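Local coordinates for protein LC-Est1C (Uncultured organism, PDB 3WYD) that probably hydrolyses carboxylic ester bonds as the C-terminal esterase domain, of alpha/beta hydrolase fold, of a metagenome-derived enzyme with a long N-terminal extension, at residues 122-125 against 126-130; 168-171 against 172-176; 175-178 against 179-183. All blocks are in the same frame, centred on the assembly; numbering follows the deposited sequence.

Interaction 1: residues 122-125 against 126-130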
ATOM      1  N   GLY A 122      -7.443  -3.042   2.126  1.00 11.82           N
ATOM      2  CA  GLY A 122      -7.797  -3.202   3.522  1.00 11.03           C
ATOM      3  C   GLY A 122      -9.242  -3.557   3.746  1.00 11.90           C
ATOM      4  O   GLY A 122      -9.574  -4.334   4.635  1.00 11.56           O
ATOM      5  N   THR A 123     -10.131  -2.941   2.968  1.00 10.95           N
ATOM      6  CA  THR A 123     -11.559  -3.271   3.094  1.00 10.37           C
ATOM      7  C   THR A 123     -11.788  -4.772   2.923  1.00 12.02           C
ATOM      8  O   THR A 123     -12.508  -5.394   3.710  1.00 13.98           O
ATOM      9  CB  THR A 123     -12.398  -2.487   2.063  1.00  9.62           C
ATOM     10  OG1 THR A 123     -12.342  -1.090   2.367  1.00 11.46           O
ATOM     11  CG2 THR A 123     -13.871  -2.872   2.073  1.00 12.63           C
ATOM     12  N   TRP A 124     -11.230  -5.335   1.866  1.00 12.36           N
ATOM     13  CA  TRP A 124     -11.400  -6.776   1.677  1.00 13.02           C
ATOM     14  C   TRP A 124     -10.669  -7.608   2.719  1.00 11.56           C
ATOM     15  O   TRP A 124     -11.241  -8.593   3.209  1.00 12.24           O
ATOM     16  CB  TRP A 124     -10.920  -7.196   0.286  1.00 11.75           C
ATOM     17  CG  TRP A 124     -12.049  -7.238  -0.761  1.00 10.33           C
ATOM     18  CD1 TRP A 124     -13.289  -7.775  -0.589  1.00 10.53           C
ATOM     19  CD2 TRP A 124     -12.010  -6.727  -2.105  1.00 11.03           C
ATOM     20  NE1 TRP A 124     -14.021  -7.652  -1.752  1.00 11.41           N
ATOM     21  CE2 TRP A 124     -13.227  -7.094  -2.727  1.00 10.88           C
ATOM     22  CE3 TRP A 124     -11.014  -6.102  -2.872  1.00 11.24           C
ATOM     23  CZ2 TRP A 124     -13.484  -6.832  -4.097  1.00 10.51           C
ATOM     24  CZ3 TRP A 124     -11.272  -5.782  -4.220  1.00 10.56           C
ATOM     25  CH2 TRP A 124     -12.533  -6.131  -4.804  1.00 11.38           C
ATOM     26  N   SER A 125      -9.414  -7.281   2.994  1.00 12.71           N
ATOM     27  CA  SER A 125      -8.655  -8.181   3.892  1.00 12.49           C
ATOM     28  C   SER A 125      -9.190  -8.162   5.312  1.00 13.29           C
ATOM     29  O   SER A 125      -9.272  -9.226   5.979  1.00 14.09           O
ATOM     30  CB  SER A 125      -7.163  -7.896   3.849  1.00 15.31           C
ATOM     31  OG  SER A 125      -6.877  -6.613   4.301  1.00 16.08           O
ATOM     32  N   ILE A 126      -9.576  -6.991   5.807  1.00 12.46           N
ATOM     33  CA  ILE A 126     -10.139  -6.921   7.154  1.00 10.86           C
ATOM     34  C   ILE A 126     -11.454  -7.665   7.253  1.00 11.80           C
ATOM     35  O   ILE A 126     -11.715  -8.370   8.207  1.00 12.15           O
ATOM     36  CB  ILE A 126     -10.226  -5.478   7.638  1.00 13.84           C
ATOM     37  CG1 ILE A 126      -8.816  -4.904   7.737  1.00 13.82           C
ATOM     38  CG2 ILE A 126     -11.089  -5.344   8.930  1.00 13.12           C
ATOM     39  CD1 ILE A 126      -8.897  -3.348   7.990  1.00 17.63           C
ATOM     40  N   ALA A 127     -12.331  -7.480   6.269  1.00 11.90           N
ATOM     41  CA  ALA A 127     -13.598  -8.168   6.276  1.00 11.12           C
ATOM     42  C   ALA A 127     -13.393  -9.692   6.212  1.00 12.15           C
ATOM     43  O   ALA A 127     -14.117 -10.446   6.850  1.00 13.53           O
ATOM     44  CB  ALA A 127     -14.462  -7.677   5.098  1.00 11.84           C
ATOM     45  N   MET A 128     -12.427 -10.151   5.422  1.00 13.81           N
ATOM     46  CA  MET A 128     -12.213 -11.621   5.370  1.00 12.37           C
ATOM     47  C   MET A 128     -11.792 -12.189   6.709  1.00 16.16           C
ATOM     48  O   MET A 128     -12.131 -13.322   7.050  1.00 16.98           O
ATOM     49  CB  MET A 128     -11.188 -11.981   4.329  1.00 13.77           C
ATOM     50  CG  MET A 128     -11.691 -11.724   2.890  1.00 13.93           C
ATOM     51  SD  MET A 128     -10.412 -11.981   1.671  1.00 16.30           S
ATOM     52  CE  MET A 128     -11.368 -11.682   0.200  1.00 17.31           C
ATOM     53  N   ASN A 129     -11.045 -11.403   7.455  1.00 14.09           N
ATOM     54  CA  ASN A 129     -10.655 -11.832   8.808  1.00 15.96           C
ATOM     55  C   ASN A 129     -11.705 -11.683   9.908  1.00 15.34           C
ATOM     56  O   ASN A 129     -11.618 -12.283  11.000  1.00 16.93           O
ATOM     57  CB  ASN A 129      -9.379 -11.133   9.205  1.00 16.89           C
ATOM     58  CG  ASN A 129      -8.169 -11.733   8.503  1.00 20.17           C
ATOM     59  OD1 ASN A 129      -8.162 -12.920   8.140  1.00 29.61           O
ATOM     60  ND2 ASN A 129      -7.153 -10.921   8.296  1.00 25.47           N
ATOM     61  N   HIS A 130     -12.695 -10.862   9.604  1.00 13.75           N
ATOM     62  CA  HIS A 130     -13.768 -10.548  10.534  1.00 14.33           C
ATOM     63  C   HIS A 130     -15.045 -10.544   9.757  1.00 12.39           C
ATOM     64  O   HIS A 130     -15.739  -9.523   9.670  1.00 12.36           O
ATOM     65  CB  HIS A 130     -13.544  -9.164  11.172  1.00 16.34           C
ATOM     66  CG  HIS A 130     -12.317  -9.112  11.991  1.00 17.76           C
ATOM     67  ND1 HIS A 130     -11.100  -8.747  11.478  1.00 19.90           N
ATOM     68  CD2 HIS A 130     -12.084  -9.549  13.249  1.00 17.57           C
ATOM     69  CE1 HIS A 130     -10.170  -8.893  12.409  1.00 18.59           C
ATOM     70  NE2 HIS A 130     -10.751  -9.358  13.496  1.00 21.39           N
TER
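The indole of W124 meets M128 one turn further along helix 118-129: the methyl CE of M128 approaches CD1 of W124 obliquely at 4.4 Å, while M176 of helix 171-181 packs against both side chains. This helix follows the presumed nucleophile elbow of the alpha/beta hydrolase fold and forms the crossover of the beta-alpha-beta unit between strands 110-116 and 136-140. A second flat group, the imidazole of H130, closes the far end; its ND1 makes a weak bond to I126 O at 3.3 Å, with the oxygen lying in the ring plane at the edge.

M128 reaches the indole because CG stands anti to the carbonyl carbon (chi1 -69°) and the chain then runs extended, which lays CG 3.2 Å from W124 O and carries CE on to the ring. The indole NE1 hydrogen-bonds to OE1 of Q157. I126 packs on V93 and M94 of helix 88-103, and its CG1 lies 3.2 Å from G122 O. T123 faces the sheet, packing on L137 and P139, and gives its hydroxyl to G119 O within the elbow.

Four i to i+4 backbone bonds join the two halves, that from A127 N to T123 O being weak. The shortest of them runs from I126 N to G122 O at 2.9 Å, with an N-H...O angle of 163°.

Interaction 2: residues 168-171 against 172-176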
ATOM      1  N   VAL A 168      -2.816   0.260  -9.522  1.00 12.57           N
ATOM      2  CA  VAL A 168      -3.373  -1.075  -9.239  1.00 12.53           C
ATOM      3  C   VAL A 168      -4.119  -1.524 -10.517  1.00 11.73           C
ATOM      4  O   VAL A 168      -5.128  -0.929 -10.867  1.00 12.57           O
ATOM      5  CB  VAL A 168      -4.364  -1.054  -8.044  1.00 12.66           C
ATOM      6  CG1 VAL A 168      -4.993  -2.506  -7.843  1.00 12.02           C
ATOM      7  CG2 VAL A 168      -3.656  -0.586  -6.733  1.00 12.06           C
ATOM      8  N   PRO A 169      -3.613  -2.534 -11.224  1.00 13.08           N
ATOM      9  CA  PRO A 169      -4.303  -2.966 -12.457  1.00 12.98           C
ATOM     10  C   PRO A 169      -5.751  -3.333 -12.192  1.00 10.90           C
ATOM     11  O   PRO A 169      -6.092  -3.900 -11.138  1.00 12.25           O
ATOM     12  CB  PRO A 169      -3.523  -4.202 -12.894  1.00 15.90           C
ATOM     13  CG  PRO A 169      -2.081  -3.955 -12.312  1.00 16.56           C
ATOM     14  CD  PRO A 169      -2.378  -3.304 -10.959  1.00 15.05           C
ATOM     15  N   VAL A 170      -6.600  -2.920 -13.128  1.00 12.49           N
ATOM     16  CA  VAL A 170      -8.019  -3.218 -13.054  1.00 11.36           C
ATOM     17  C   VAL A 170      -8.275  -4.725 -12.885  1.00 11.71           C
ATOM     18  O   VAL A 170      -9.285  -5.117 -12.238  1.00 11.34           O
ATOM     19  CB  VAL A 170      -8.742  -2.621 -14.278  1.00 11.14           C
ATOM     20  CG1 VAL A 170      -8.387  -3.391 -15.607  1.00 11.20           C
ATOM     21  CG2 VAL A 170     -10.261  -2.623 -14.069  1.00 12.34           C
ATOM     22  N   GLU A 171      -7.367  -5.562 -13.387  1.00 13.10           N
ATOM     23  CA  GLU A 171      -7.482  -7.005 -13.196  1.00 13.52           C
ATOM     24  C   GLU A 171      -7.502  -7.414 -11.723  1.00 14.35           C
ATOM     25  O   GLU A 171      -8.137  -8.434 -11.363  1.00 12.75           O
ATOM     26  CB  GLU A 171      -6.324  -7.720 -13.913  1.00 14.66           C
ATOM     27  CG  GLU A 171      -6.436  -7.621 -15.435  1.00 20.16           C
ATOM     28  CD  GLU A 171      -5.839  -6.332 -16.092  1.00 25.20           C
ATOM     29  OE1 GLU A 171      -5.369  -5.376 -15.417  1.00 16.80           O
ATOM     30  OE2 GLU A 171      -5.876  -6.282 -17.356  1.00 26.14           O
ATOM     31  N   ARG A 172      -6.996  -6.556 -10.834  1.00 12.36           N
ATOM     32  CA  ARG A 172      -7.023  -6.885  -9.390  1.00 13.98           C
ATOM     33  C   ARG A 172      -8.449  -6.824  -8.844  1.00 12.68           C
ATOM     34  O   ARG A 172      -8.801  -7.666  -7.997  1.00 14.41           O
ATOM     35  CB  ARG A 172      -6.078  -5.973  -8.585  1.00 10.83           C
ATOM     36  CG  ARG A 172      -4.620  -6.032  -9.017  1.00 12.87           C
ATOM     37  CD  ARG A 172      -4.032  -7.465  -8.905  1.00 15.54           C
ATOM     38  NE  ARG A 172      -2.646  -7.453  -9.343  1.00 18.76           N
ATOM     39  CZ  ARG A 172      -2.268  -7.494 -10.617  1.00 22.87           C
ATOM     40  NH1 ARG A 172      -3.128  -7.847 -11.572  1.00 23.39           N
ATOM     41  NH2 ARG A 172      -0.992  -7.304 -10.941  1.00 25.10           N
ATOM     42  N   SER A 173      -9.314  -5.946  -9.377  1.00 10.58           N
ATOM     43  CA  SER A 173     -10.712  -5.987  -8.959  1.00 11.14           C
ATOM     44  C   SER A 173     -11.443  -7.059  -9.765  1.00 10.74           C
ATOM     45  O   SER A 173     -12.357  -7.719  -9.246  1.00 11.15           O
ATOM     46  CB  SER A 173     -11.394  -4.633  -9.134  1.00 11.05           C
ATOM     47  OG  SER A 173     -11.119  -3.810  -8.023  1.00 10.79           O
ATOM     48  N   ARG A 174     -11.128  -7.186 -11.056  1.00 11.91           N
ATOM     49  CA  ARG A 174     -11.897  -8.125 -11.887  1.00 10.72           C
ATOM     50  C   ARG A 174     -11.817  -9.526 -11.307  1.00 13.09           C
ATOM     51  O   ARG A 174     -12.820 -10.237 -11.298  1.00 12.60           O
ATOM     52  CB  ARG A 174     -11.381  -8.106 -13.319  1.00 11.61           C
ATOM     53  CG  ARG A 174     -11.663  -6.853 -14.082  1.00 11.66           C
ATOM     54  CD  ARG A 174     -10.993  -6.912 -15.468  1.00 14.99           C
ATOM     55  NE  ARG A 174     -11.348  -5.758 -16.277  1.00 14.45           N
ATOM     56  CZ  ARG A 174     -10.743  -5.421 -17.417  1.00 16.54           C
ATOM     57  NH1 ARG A 174      -9.720  -6.147 -17.860  1.00 20.19           N
ATOM     58  NH2 ARG A 174     -11.092  -4.302 -18.032  1.00 18.12           N
ATOM     59  N   VAL A 175     -10.649  -9.952 -10.848  1.00 12.48           N
ATOM     60  CA  VAL A 175     -10.524 -11.326 -10.357  1.00 11.64           C
ATOM     61  C   VAL A 175     -11.322 -11.542  -9.070  1.00 12.69           C
ATOM     62  O   VAL A 175     -11.814 -12.643  -8.813  1.00 14.79           O
ATOM     63  CB  VAL A 175      -9.084 -11.784 -10.204  1.00 13.00           C
ATOM     64  CG1 VAL A 175      -8.397 -11.829 -11.597  1.00 14.96           C
ATOM     65  CG2 VAL A 175      -8.322 -10.928  -9.202  1.00 15.77           C
ATOM     66  N   MET A 176     -11.472 -10.485  -8.265  1.00 10.68           N
ATOM     67  CA  MET A 176     -12.225 -10.599  -7.028  1.00 11.59           C
ATOM     68  C   MET A 176     -13.726 -10.677  -7.295  1.00 11.56           C
ATOM     69  O   MET A 176     -14.408 -11.490  -6.735  1.00 11.53           O
ATOM     70  CB  MET A 176     -11.958  -9.372  -6.155  1.00 11.27           C
ATOM     71  CG  MET A 176     -10.522  -9.178  -5.727  1.00 11.38           C
ATOM     72  SD  MET A 176      -9.873 -10.496  -4.654  1.00 12.77           S
ATOM     73  CE  MET A 176     -10.369  -9.839  -3.065  1.00 13.97           C
TER
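R172 folds back over P169 at the N-terminal end of helix 171-181, which in this alpha/beta hydrolase fold links strands 157-162 and 187-192. Its CB and CG both pack on V168 CG1, each at 3.7 Å, and both also pass close to P169 O. A bend at chi2 (-59°) then swings the chain across the proline, so that P169 CG sits over one guanidinium face, offset toward its rim, 3.8 Å from R172 NH2. E171 CB meets the same group at its edge, near NH1. The NE of R172 is held by G47 O of the second subunit, placing this arginine at the dimer contact.

R174 is built differently. Its chain is extended from CG to NE and delivers the guanidinium to V170, whose CG1 lies over the centre of one face, 3.6 Å from R174 CZ. E171 OE2 adds a long salt bridge to NH1, well out of the guanidinium plane and hence purely electrostatic; NH2 pairs with E191.

In the backbone of this first turn V170 O accepts two N-H groups: S173 N from above the carbonyl plane, and R174 N within that plane at 3.0 Å.

Interaction 3: residues 175-178 against 179-183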
ATOM      1  N   VAL A 175     -10.649  -9.952 -10.848  1.00 12.48           N
ATOM      2  CA  VAL A 175     -10.524 -11.326 -10.357  1.00 11.64           C
ATOM      3  C   VAL A 175     -11.322 -11.542  -9.070  1.00 12.69           C
ATOM      4  O   VAL A 175     -11.814 -12.643  -8.813  1.00 14.79           O
ATOM      5  CB  VAL A 175      -9.084 -11.784 -10.204  1.00 13.00           C
ATOM      6  CG1 VAL A 175      -8.397 -11.829 -11.597  1.00 14.96           C
ATOM      7  CG2 VAL A 175      -8.322 -10.928  -9.202  1.00 15.77           C
ATOM      8  N   MET A 176     -11.472 -10.485  -8.265  1.00 10.68           N
ATOM      9  CA  MET A 176     -12.225 -10.599  -7.028  1.00 11.59           C
ATOM     10  C   MET A 176     -13.726 -10.677  -7.295  1.00 11.56           C
ATOM     11  O   MET A 176     -14.408 -11.490  -6.735  1.00 11.53           O
ATOM     12  CB  MET A 176     -11.958  -9.372  -6.155  1.00 11.27           C
ATOM     13  CG  MET A 176     -10.522  -9.178  -5.727  1.00 11.38           C
ATOM     14  SD  MET A 176      -9.873 -10.496  -4.654  1.00 12.77           S
ATOM     15  CE  MET A 176     -10.369  -9.839  -3.065  1.00 13.97           C
ATOM     16  N   VAL A 177     -14.198  -9.863  -8.231  1.00 10.52           N
ATOM     17  CA  VAL A 177     -15.601  -9.894  -8.660  1.00 10.70           C
ATOM     18  C   VAL A 177     -15.916 -11.273  -9.264  1.00 10.91           C
ATOM     19  O   VAL A 177     -16.969 -11.838  -8.958  1.00 10.91           O
ATOM     20  CB  VAL A 177     -15.887  -8.776  -9.675  1.00 10.15           C
ATOM     21  CG1 VAL A 177     -17.328  -8.883 -10.212  1.00 11.31           C
ATOM     22  CG2 VAL A 177     -15.707  -7.415  -9.030  1.00 13.82           C
ATOM     23  N   GLU A 178     -15.033 -11.793 -10.119  1.00 11.33           N
ATOM     24  CA  GLU A 178     -15.240 -13.125 -10.734  1.00 11.22           C
ATOM     25  C   GLU A 178     -15.370 -14.189  -9.654  1.00 12.69           C
ATOM     26  O   GLU A 178     -16.317 -15.020  -9.680  1.00 12.26           O
ATOM     27  CB  GLU A 178     -14.062 -13.407 -11.672  1.00 14.23           C
ATOM     28  CG  GLU A 178     -14.023 -14.729 -12.361  1.00 17.76           C
ATOM     29  CD  GLU A 178     -12.871 -14.755 -13.348  1.00 24.82           C
ATOM     30  OE1 GLU A 178     -11.692 -14.731 -12.901  1.00 27.67           O
ATOM     31  OE2 GLU A 178     -13.143 -14.593 -14.551  1.00 29.53           O
ATOM     32  N   ALA A 179     -14.472 -14.154  -8.654  1.00 11.18           N
ATOM     33  CA  ALA A 179     -14.533 -15.136  -7.590  1.00 12.32           C
ATOM     34  C   ALA A 179     -15.809 -14.955  -6.757  1.00 10.32           C
ATOM     35  O   ALA A 179     -16.456 -15.922  -6.337  1.00 12.36           O
ATOM     36  CB  ALA A 179     -13.254 -15.063  -6.675  1.00 13.16           C
ATOM     37  N   ALA A 180     -16.186 -13.721  -6.483  1.00 10.63           N
ATOM     38  CA  ALA A 180     -17.393 -13.469  -5.693  1.00 10.93           C
ATOM     39  C   ALA A 180     -18.597 -14.183  -6.307  1.00 11.54           C
ATOM     40  O   ALA A 180     -19.473 -14.707  -5.590  1.00 10.56           O
ATOM     41  CB  ALA A 180     -17.650 -11.945  -5.621  1.00 11.16           C
ATOM     42  N   LYS A 181     -18.722 -14.024  -7.615  1.00 10.40           N
ATOM     43  CA  LYS A 181     -19.868 -14.589  -8.331  1.00 10.43           C
ATOM     44  C   LYS A 181     -19.921 -16.118  -8.269  1.00  9.85           C
ATOM     45  O   LYS A 181     -21.021 -16.715  -8.295  1.00 10.44           O
ATOM     46  CB  LYS A 181     -19.874 -14.097  -9.768  1.00 10.61           C
ATOM     47  CG  LYS A 181     -20.215 -12.605  -9.861  1.00 12.49           C
ATOM     48  CD  LYS A 181     -20.197 -12.142 -11.316  1.00 18.85           C
ATOM     49  CE  LYS A 181     -20.858 -10.767 -11.445  1.00 28.07           C
ATOM     50  NZ  LYS A 181     -22.341 -10.874 -11.710  1.00 21.56           N
ATOM     51  N   LYS A 182     -18.746 -16.749  -8.132  1.00 10.46           N
ATOM     52  CA  LYS A 182     -18.676 -18.204  -7.992  1.00  9.98           C
ATOM     53  C   LYS A 182     -19.166 -18.712  -6.636  1.00  9.34           C
ATOM     54  O   LYS A 182     -19.321 -19.927  -6.447  1.00 12.00           O
ATOM     55  CB  LYS A 182     -17.257 -18.704  -8.285  1.00 12.06           C
ATOM     56  CG  LYS A 182     -16.775 -18.385  -9.682  1.00 12.03           C
ATOM     57  CD  LYS A 182     -15.341 -18.920  -9.861  1.00 11.97           C
ATOM     58  CE  LYS A 182     -14.895 -18.643 -11.266  1.00 13.92           C
ATOM     59  NZ  LYS A 182     -13.481 -19.124 -11.447  1.00 18.36           N
ATOM     60  N   HIS A 183     -19.520 -17.795  -5.738  1.00 10.30           N
ATOM     61  CA  HIS A 183     -20.059 -18.184  -4.449  1.00 11.09           C
ATOM     62  C   HIS A 183     -21.394 -17.509  -4.156  1.00 13.12           C
ATOM     63  O   HIS A 183     -21.863 -17.558  -3.031  1.00 12.92           O
ATOM     64  CB  HIS A 183     -19.046 -17.793  -3.356  1.00 11.56           C
ATOM     65  CG  HIS A 183     -17.818 -18.612  -3.425  1.00 10.90           C
ATOM     66  ND1 HIS A 183     -17.825 -19.954  -3.108  1.00 12.64           N
ATOM     67  CD2 HIS A 183     -16.615 -18.351  -3.989  1.00 16.57           C
ATOM     68  CE1 HIS A 183     -16.646 -20.472  -3.422  1.00 14.21           C
ATOM     69  NE2 HIS A 183     -15.885 -19.509  -3.918  1.00 16.16           N
TER
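The bond from A180 N to M176 O, 2.9 Å long with an N-H...O angle of 157°, is the shortest of the backbone bonds joining 175-178 to 179-183. It belongs to the last turns of helix 171-181, the crossover between the parallel strands 157-162 and 187-192 of the alpha/beta hydrolase sheet. A179 N to V175 O and K181 N to V177 O continue the i to i+4 ladder, both at 3.1 Å. The next bond, K182 N to E178 O, is weak at 3.4 Å.

The side chains divide between a buried face and an exposed one. A180 has its methyl beside the carbonyl oxygens of M176 and V177, and packs on M149 and on I187 of strand 187-192. V177 is also buried, against I187 and Y189 of the same strand. Its CG1, anti to the backbone N (chi1 175°), stands beside the residue's own carbonyl carbon, on the side of K181, whose CE it meets at 4.2 Å. These two side chains run side by side in the same direction, with K181 CG resting 3.5 Å from V177 O before the chain bends at its last torsion.

On the outer face E178 and K182 likewise lie alongside each other, pointing the same way. Both chains are extended beyond CG, and the touch is between aliphatic carbons, E178 CG against K182 CE at 4.2 Å. Their charged ends stay separate, with E178 OE1 5.0 Å from K182 NZ.

The lysine stems therefore contribute methylene contacts along the helix, while the nearby opposite charges of E178 and K182 would be expected to attract weakly, a modest electrostatic term beside a weak backbone bond between the same two residues.

How the interactions relate
Interactions 2 and 3 are consecutive portions of helix 171-181, sharing V175 and M176, with centres about 11 Å apart. Interaction 1 lies on helix 118-129, its centre about 16 Å from each of the others, yet the two helices meet through M176: its CB is 3.6 Å from W124 CH2 and its CE 3.9 Å from M128 CE. M176, common to the ranges of interactions 2 and 3, thus links helix 171-181 to interaction 1. The probable catalytic triad, S117, D165 and H197, borders the first two: T123 of interaction 1 touches the elbow carrying S117, and V168 of interaction 2 packs on H197 and gives its N-H to D165. Interaction 3 continues along the same helix.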